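Local coordinates for protein (alpha-2u-globulin) (Rattus norvegicus, PDB 2A2U) that probably binds small lipophilic molecules, among them a hyaline droplet inducer, inside a lipocalin beta-barrel, at residues A[58-62]-A[73-78]; A[150-154]-A[164-169]. One frame throughout, in Å; residues are numbered along the deposited sequence.

How the contacts relate
Contacts 1 and 2 meet the same curled antiparallel sheet, and their centres lie about 19 Å apart. Strand 36-44 connects them: it pairs with strand 60-67, which carries the first segment of contact 1, and with the short strand 167-169 of contact 2. Contact 1 pairs the two strands of a hairpin of the barrel wall, at the end away from its turn, with apolar side chains on a face that is consistent with the lining of a lipocalin cavity. Contact 2 lies at the protein surface, where helix 147-158 packs outside the barrel. They touch where Arg58 NH2 packs on Ile168 CG2 at 4.1 Å, while Arg58 NE is hydrogen-bonded to Ile51 O.

Contact 1: A[58-62]-A[73-78]; sequences RVFMQ and FKFRIK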
loop_
_atom_site.group_PDB
_atom_site.type_symbol
_atom_site.label_atom_id
_atom_site.label_comp_id
_atom_site.label_asym_id
_atom_site.label_seq_id
_atom_site.Cartn_x
_atom_site.Cartn_y
_atom_site.Cartn_z
ATOM N N ARG A 58 21.366 2.006 3.597
ATOM C CA ARG A 58 22.015 2.213 4.895
ATOM C C ARG A 58 20.908 2.496 5.912
ATOM O O ARG A 58 20.668 3.642 6.289
ATOM C CB ARG A 58 22.997 3.391 4.857
ATOM C CG ARG A 58 23.653 3.663 6.215
ATOM C CD ARG A 58 24.516 4.911 6.218
ATOM N NE ARG A 58 25.922 4.618 5.962
ATOM C CZ ARG A 58 26.897 4.797 6.849
ATOM N NH1 ARG A 58 26.624 5.272 8.061
ATOM N NH2 ARG A 58 28.149 4.493 6.527
ATOM N N VAL A 59 20.202 1.445 6.308
ATOM C CA VAL A 59 19.103 1.576 7.253
ATOM C C VAL A 59 19.492 1.130 8.653
ATOM O O VAL A 59 20.252 0.177 8.830
ATOM C CB VAL A 59 17.832 0.797 6.788
ATOM C CG1 VAL A 59 17.505 1.143 5.347
ATOM C CG2 VAL A 59 18.013 -0.704 6.971
ATOM N N PHE A 60 18.953 1.832 9.643
ATOM C CA PHE A 60 19.219 1.548 11.036
ATOM C C PHE A 60 17.990 0.887 11.645
ATOM O O PHE A 60 17.055 1.546 12.091
ATOM C CB PHE A 60 19.564 2.850 11.750
ATOM C CG PHE A 60 20.645 3.640 11.068
ATOM C CD1 PHE A 60 21.844 3.033 10.713
ATOM C CD2 PHE A 60 20.464 4.986 10.773
ATOM C CE1 PHE A 60 22.853 3.751 10.075
ATOM C CE2 PHE A 60 21.474 5.713 10.133
ATOM C CZ PHE A 60 22.668 5.086 9.786
ATOM N N MET A 61 18.002 -0.436 11.650
ATOM C CA MET A 61 16.897 -1.229 12.166
ATOM C C MET A 61 16.565 -0.905 13.613
ATOM O O MET A 61 17.419 -0.440 14.367
ATOM C CB MET A 61 17.238 -2.711 12.015
ATOM C CG MET A 61 16.064 -3.685 12.202
ATOM S SD MET A 61 14.619 -3.353 11.114
ATOM C CE MET A 61 15.539 -2.927 9.512
ATOM N N GLN A 62 15.315 -1.158 13.990
ATOM C CA GLN A 62 14.843 -0.909 15.344
ATOM C C GLN A 62 14.010 -2.045 15.912
ATOM O O GLN A 62 14.230 -2.473 17.042
ATOM C CB GLN A 62 13.997 0.352 15.402
ATOM C CG GLN A 62 14.675 1.609 14.959
ATOM C CD GLN A 62 13.779 2.806 15.144
ATOM O OE1 GLN A 62 14.239 3.894 15.455
ATOM N NE2 GLN A 62 12.485 2.607 14.970
ATOM N N PHE A 73 8.880 -4.108 9.457
ATOM C CA PHE A 73 10.181 -3.601 9.846
ATOM C C PHE A 73 10.094 -2.122 10.183
ATOM O O PHE A 73 9.740 -1.313 9.326
ATOM C CB PHE A 73 11.183 -3.769 8.701
ATOM C CG PHE A 73 11.508 -5.197 8.372
ATOM C CD1 PHE A 73 10.686 -5.938 7.534
ATOM C CD2 PHE A 73 12.656 -5.798 8.888
ATOM C CE1 PHE A 73 10.995 -7.260 7.219
ATOM C CE2 PHE A 73 12.973 -7.122 8.576
ATOM C CZ PHE A 73 12.141 -7.849 7.741
ATOM N N LYS A 74 10.388 -1.767 11.430
ATOM C CA LYS A 74 10.397 -0.366 11.833
ATOM C C LYS A 74 11.860 0.009 11.941
ATOM O O LYS A 74 12.590 -0.587 12.718
ATOM C CB LYS A 74 9.717 -0.167 13.177
ATOM C CG LYS A 74 9.708 1.271 13.581
ATOM C CD LYS A 74 8.806 1.483 14.739
ATOM C CE LYS A 74 9.493 2.341 15.763
ATOM N NZ LYS A 74 8.587 2.745 16.866
ATOM N N PHE A 75 12.294 0.986 11.159
ATOM C CA PHE A 75 13.695 1.387 11.156
ATOM C C PHE A 75 13.853 2.874 10.891
ATOM O O PHE A 75 12.896 3.546 10.527
ATOM C CB PHE A 75 14.430 0.628 10.060
ATOM C CG PHE A 75 13.924 0.937 8.686
ATOM C CD1 PHE A 75 12.758 0.339 8.212
ATOM C CD2 PHE A 75 14.577 1.860 7.877
ATOM C CE1 PHE A 75 12.246 0.661 6.952
ATOM C CE2 PHE A 75 14.071 2.192 6.610
ATOM C CZ PHE A 75 12.902 1.589 6.151
ATOM N N ARG A 76 15.075 3.374 11.052
ATOM C CA ARG A 76 15.363 4.782 10.824
ATOM C C ARG A 76 16.331 4.948 9.684
ATOM O O ARG A 76 17.123 4.054 9.383
ATOM C CB ARG A 76 15.943 5.445 12.067
ATOM C CG ARG A 76 14.934 5.692 13.138
ATOM C CD ARG A 76 15.234 6.963 13.884
ATOM N NE ARG A 76 14.657 6.927 15.219
ATOM C CZ ARG A 76 15.250 6.350 16.260
ATOM N NH1 ARG A 76 16.441 5.769 16.119
ATOM N NH2 ARG A 76 14.628 6.298 17.431
ATOM N N ILE A 77 16.277 6.111 9.058
ATOM C CA ILE A 77 17.156 6.397 7.949
ATOM C C ILE A 77 17.450 7.887 7.937
ATOM O O ILE A 77 16.564 8.700 8.173
ATOM C CB ILE A 77 16.533 5.926 6.618
ATOM C CG1 ILE A 77 17.532 6.094 5.485
ATOM C CG2 ILE A 77 15.260 6.683 6.319
ATOM C CD1 ILE A 77 17.161 5.327 4.258
ATOM N N LYS A 78 18.712 8.236 7.730
ATOM C CA LYS A 78 19.134 9.627 7.711
ATOM C C LYS A 78 19.006 10.182 6.301
ATOM O O LYS A 78 19.850 9.921 5.444
ATOM C CB LYS A 78 20.580 9.716 8.167
ATOM C CG LYS A 78 20.893 10.906 9.019
ATOM C CD LYS A 78 22.341 10.824 9.442
ATOM C CE LYS A 78 22.664 11.792 10.560
ATOM N NZ LYS A 78 24.086 11.646 10.978
HETATM O O HOH W 1 20.993 6.555 6.011
#
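Phe60 and Arg76 form an antiparallel hydrogen-bonded pair, and Met61 and Phe75 the next, non-hydrogen-bonded pair, between strands 60-62 and 73-78 whose directions differ by 146°. Both backbone bonds of the first pair, Phe60 N to Arg76 O and Arg76 N to Phe60 O, measure 2.9 Å and are nearly straight; beyond them Gln62 N reaches Lys74 O only weakly. On the face carrying Met61 and Phe75, the CB of Val59 lies 3.6 Å from Phe75 CD2, and the bent Met61 chain lays CE against Phe75 CB at 3.8 Å. Met61 CG stands anti to the backbone N (chi1 -166°), and the bends at chi2 and chi3 carry Met61 SD to the edge of the Phe73 ring, 3.8 Å from Phe73 CD2, a Met-aromatic contact in the ring plane. The two strands are a hairpin of the lipocalin barrel, and this apolar face, where Tyr139 also packs on Val59 and Met61, is consistent with its interior. The other face is mixed: Phe60 packs on Cys176, which is disulfide-bonded to Cys83, while the modelled Gln62 amide lies across the Arg76 guanidinium, too close to be relied on in detail. Gln62 NE2 crosses the Lys74 chain at a slant, 3.4 Å from Lys74 CG; the lysine runs on to a salt bridge with Asp65 of the second subunit. A water takes up Arg58 O at 2.9 Å and accepts weakly from Lys78 N.

Contact 2: A[150-154]-A[164-169]; sequences KEKFA and RDNIID
Lys150 NZ is gripped by two carboxylates: Asp169 OD2 at 3.2 Å, across the contact, and Asp144 OD1, which precedes helix 147-158. Here the helix of the lipocalin fold packs on the outside of the barrel, beside the short strand 167-169, which follows the helix in the chain and pairs with strand 36-44. The lysine chain is extended beyond CG and meets the aspartate at about a right angle; NZ comes to the syn side of OD2, 25° out of the carboxylate plane, while OD1 is taken by Thr171. With a methionine in place of Lys150, Asp169 and Asp144 would probably be left as neighbouring negative groups without the ammonium they share, and this charged tie from helix to strand would probably be lost. Between the two salt bridges the packing is apolar. Ile167 directs its side chain at the helix, and CG1, anti to the carbonyl carbon (chi1 -54°), carries CD1 to 4.1 Å from Ala154 CB and 3.7 Å from Ala154 O. Its other branch, CG2, approaches Phe153 CE2 more loosely at 4.4 Å, and the Phe153 ring is buried against Val42, Met121, Met136 and Leu138 of the barrel. Toward solvent, Glu151 OE2 meets the edge of the Arg164 guanidinium at NH2 in a salt bridge whose exact geometry is uncertain, the glutamate being poorly ordered; Glu158 holds NH1. Ala154 CB lies over one face of that guanidinium, 3.7 Å from Arg164 NH2.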
loop_
_atom_site.group_PDB
_atom_site.type_symbol
_atom_site.label_atom_id
_atom_site.label_comp_id
_atom_site.label_asym_id
_atom_site.label_seq_id
_atom_site.Cartn_x
_atom_site.Cartn_y
_atom_site.Cartn_z
ATOM N N LYS A 150 30.789 -11.074 13.886
ATOM C CA LYS A 150 31.130 -10.202 12.781
ATOM C C LYS A 150 32.067 -10.855 11.769
ATOM O O LYS A 150 32.059 -10.483 10.597
ATOM C CB LYS A 150 31.722 -8.895 13.292
ATOM C CG LYS A 150 30.793 -8.128 14.187
ATOM C CD LYS A 150 31.362 -6.762 14.458
ATOM C CE LYS A 150 30.588 -6.042 15.537
ATOM N NZ LYS A 150 31.153 -4.686 15.777
ATOM N N GLU A 151 32.861 -11.829 12.209
ATOM C CA GLU A 151 33.785 -12.523 11.314
ATOM C C GLU A 151 33.025 -13.499 10.438
ATOM O O GLU A 151 33.236 -13.545 9.228
ATOM C CB GLU A 151 34.834 -13.296 12.103
ATOM C CG GLU A 151 36.264 -12.878 11.833
ATOM C CD GLU A 151 36.687 -13.036 10.387
ATOM O OE1 GLU A 151 36.259 -13.998 9.712
ATOM O OE2 GLU A 151 37.487 -12.199 9.932
ATOM N N LYS A 152 32.180 -14.312 11.068
ATOM C CA LYS A 152 31.358 -15.297 10.374
ATOM C C LYS A 152 30.575 -14.595 9.270
ATOM O O LYS A 152 30.426 -15.116 8.167
ATOM C CB LYS A 152 30.393 -15.960 11.364
ATOM C CG LYS A 152 29.183 -16.637 10.720
ATOM C CD LYS A 152 28.245 -17.244 11.757
ATOM C CE LYS A 152 28.870 -18.465 12.413
ATOM N NZ LYS A 152 28.012 -19.131 13.445
ATOM N N PHE A 153 30.084 -13.401 9.583
ATOM C CA PHE A 153 29.321 -12.612 8.638
ATOM C C PHE A 153 30.228 -12.118 7.524
ATOM O O PHE A 153 29.859 -12.177 6.357
ATOM C CB PHE A 153 28.644 -11.436 9.352
ATOM C CG PHE A 153 27.895 -10.514 8.431
ATOM C CD1 PHE A 153 26.690 -10.903 7.854
ATOM C CD2 PHE A 153 28.410 -9.262 8.119
ATOM C CE1 PHE A 153 26.018 -10.060 6.980
ATOM C CE2 PHE A 153 27.741 -8.417 7.246
ATOM C CZ PHE A 153 26.545 -8.820 6.675
ATOM N N ALA A 154 31.416 -11.640 7.890
ATOM C CA ALA A 154 32.382 -11.139 6.917
ATOM C C ALA A 154 32.701 -12.222 5.897
ATOM O O ALA A 154 32.901 -11.932 4.724
ATOM C CB ALA A 154 33.652 -10.684 7.614
ATOM N N ARG A 164 35.646 -7.587 1.121
ATOM C CA ARG A 164 35.843 -7.050 2.468
ATOM C C ARG A 164 35.884 -5.520 2.491
ATOM O O ARG A 164 35.709 -4.918 3.543
ATOM C CB ARG A 164 37.130 -7.623 3.081
ATOM C CG ARG A 164 36.998 -8.132 4.519
ATOM C CD ARG A 164 37.438 -9.592 4.617
ATOM N NE ARG A 164 37.254 -10.179 5.944
ATOM C CZ ARG A 164 37.324 -11.485 6.207
ATOM N NH1 ARG A 164 37.571 -12.370 5.246
ATOM N NH2 ARG A 164 37.150 -11.922 7.442
ATOM N N ASP A 165 36.114 -4.897 1.336
ATOM C CA ASP A 165 36.169 -3.436 1.235
ATOM C C ASP A 165 34.754 -2.842 1.213
ATOM O O ASP A 165 34.573 -1.643 1.433
ATOM C CB ASP A 165 36.937 -3.023 -0.034
ATOM C CG ASP A 165 37.254 -1.527 -0.088
ATOM O OD1 ASP A 165 36.935 -0.779 0.860
ATOM O OD2 ASP A 165 37.849 -1.086 -1.089
ATOM N N ASN A 166 33.750 -3.681 0.966
ATOM C CA ASN A 166 32.374 -3.208 0.905
ATOM C C ASN A 166 31.529 -3.607 2.102
ATOM O O ASN A 166 30.312 -3.442 2.100
ATOM C CB ASN A 166 31.743 -3.650 -0.405
ATOM C CG ASN A 166 32.455 -3.063 -1.602
ATOM O OD1 ASN A 166 32.745 -1.870 -1.635
ATOM N ND2 ASN A 166 32.781 -3.905 -2.574
ATOM N N ILE A 167 32.192 -4.128 3.127
ATOM C CA ILE A 167 31.531 -4.530 4.360
ATOM C C ILE A 167 31.681 -3.349 5.315
ATOM O O ILE A 167 32.792 -2.963 5.642
ATOM C CB ILE A 167 32.197 -5.779 4.963
ATOM C CG1 ILE A 167 32.259 -6.890 3.914
ATOM C CG2 ILE A 167 31.387 -6.290 6.127
ATOM C CD1 ILE A 167 32.848 -8.203 4.419
ATOM N N ILE A 168 30.571 -2.744 5.714
ATOM C CA ILE A 168 30.605 -1.586 6.601
ATOM C C ILE A 168 30.050 -1.863 7.991
ATOM O O ILE A 168 28.956 -2.398 8.128
ATOM C CB ILE A 168 29.841 -0.393 5.987
ATOM C CG1 ILE A 168 30.509 0.048 4.679
ATOM C CG2 ILE A 168 29.790 0.761 6.975
ATOM C CD1 ILE A 168 29.833 1.226 3.975
ATOM N N ASP A 169 30.833 -1.525 9.013
ATOM C CA ASP A 169 30.442 -1.713 10.409
ATOM C C ASP A 169 29.771 -0.423 10.889
ATOM O O ASP A 169 30.443 0.580 11.150
ATOM C CB ASP A 169 31.683 -2.033 11.258
ATOM C CG ASP A 169 31.346 -2.374 12.713
ATOM O OD1 ASP A 169 30.203 -2.144 13.157
ATOM O OD2 ASP A 169 32.239 -2.878 13.424
#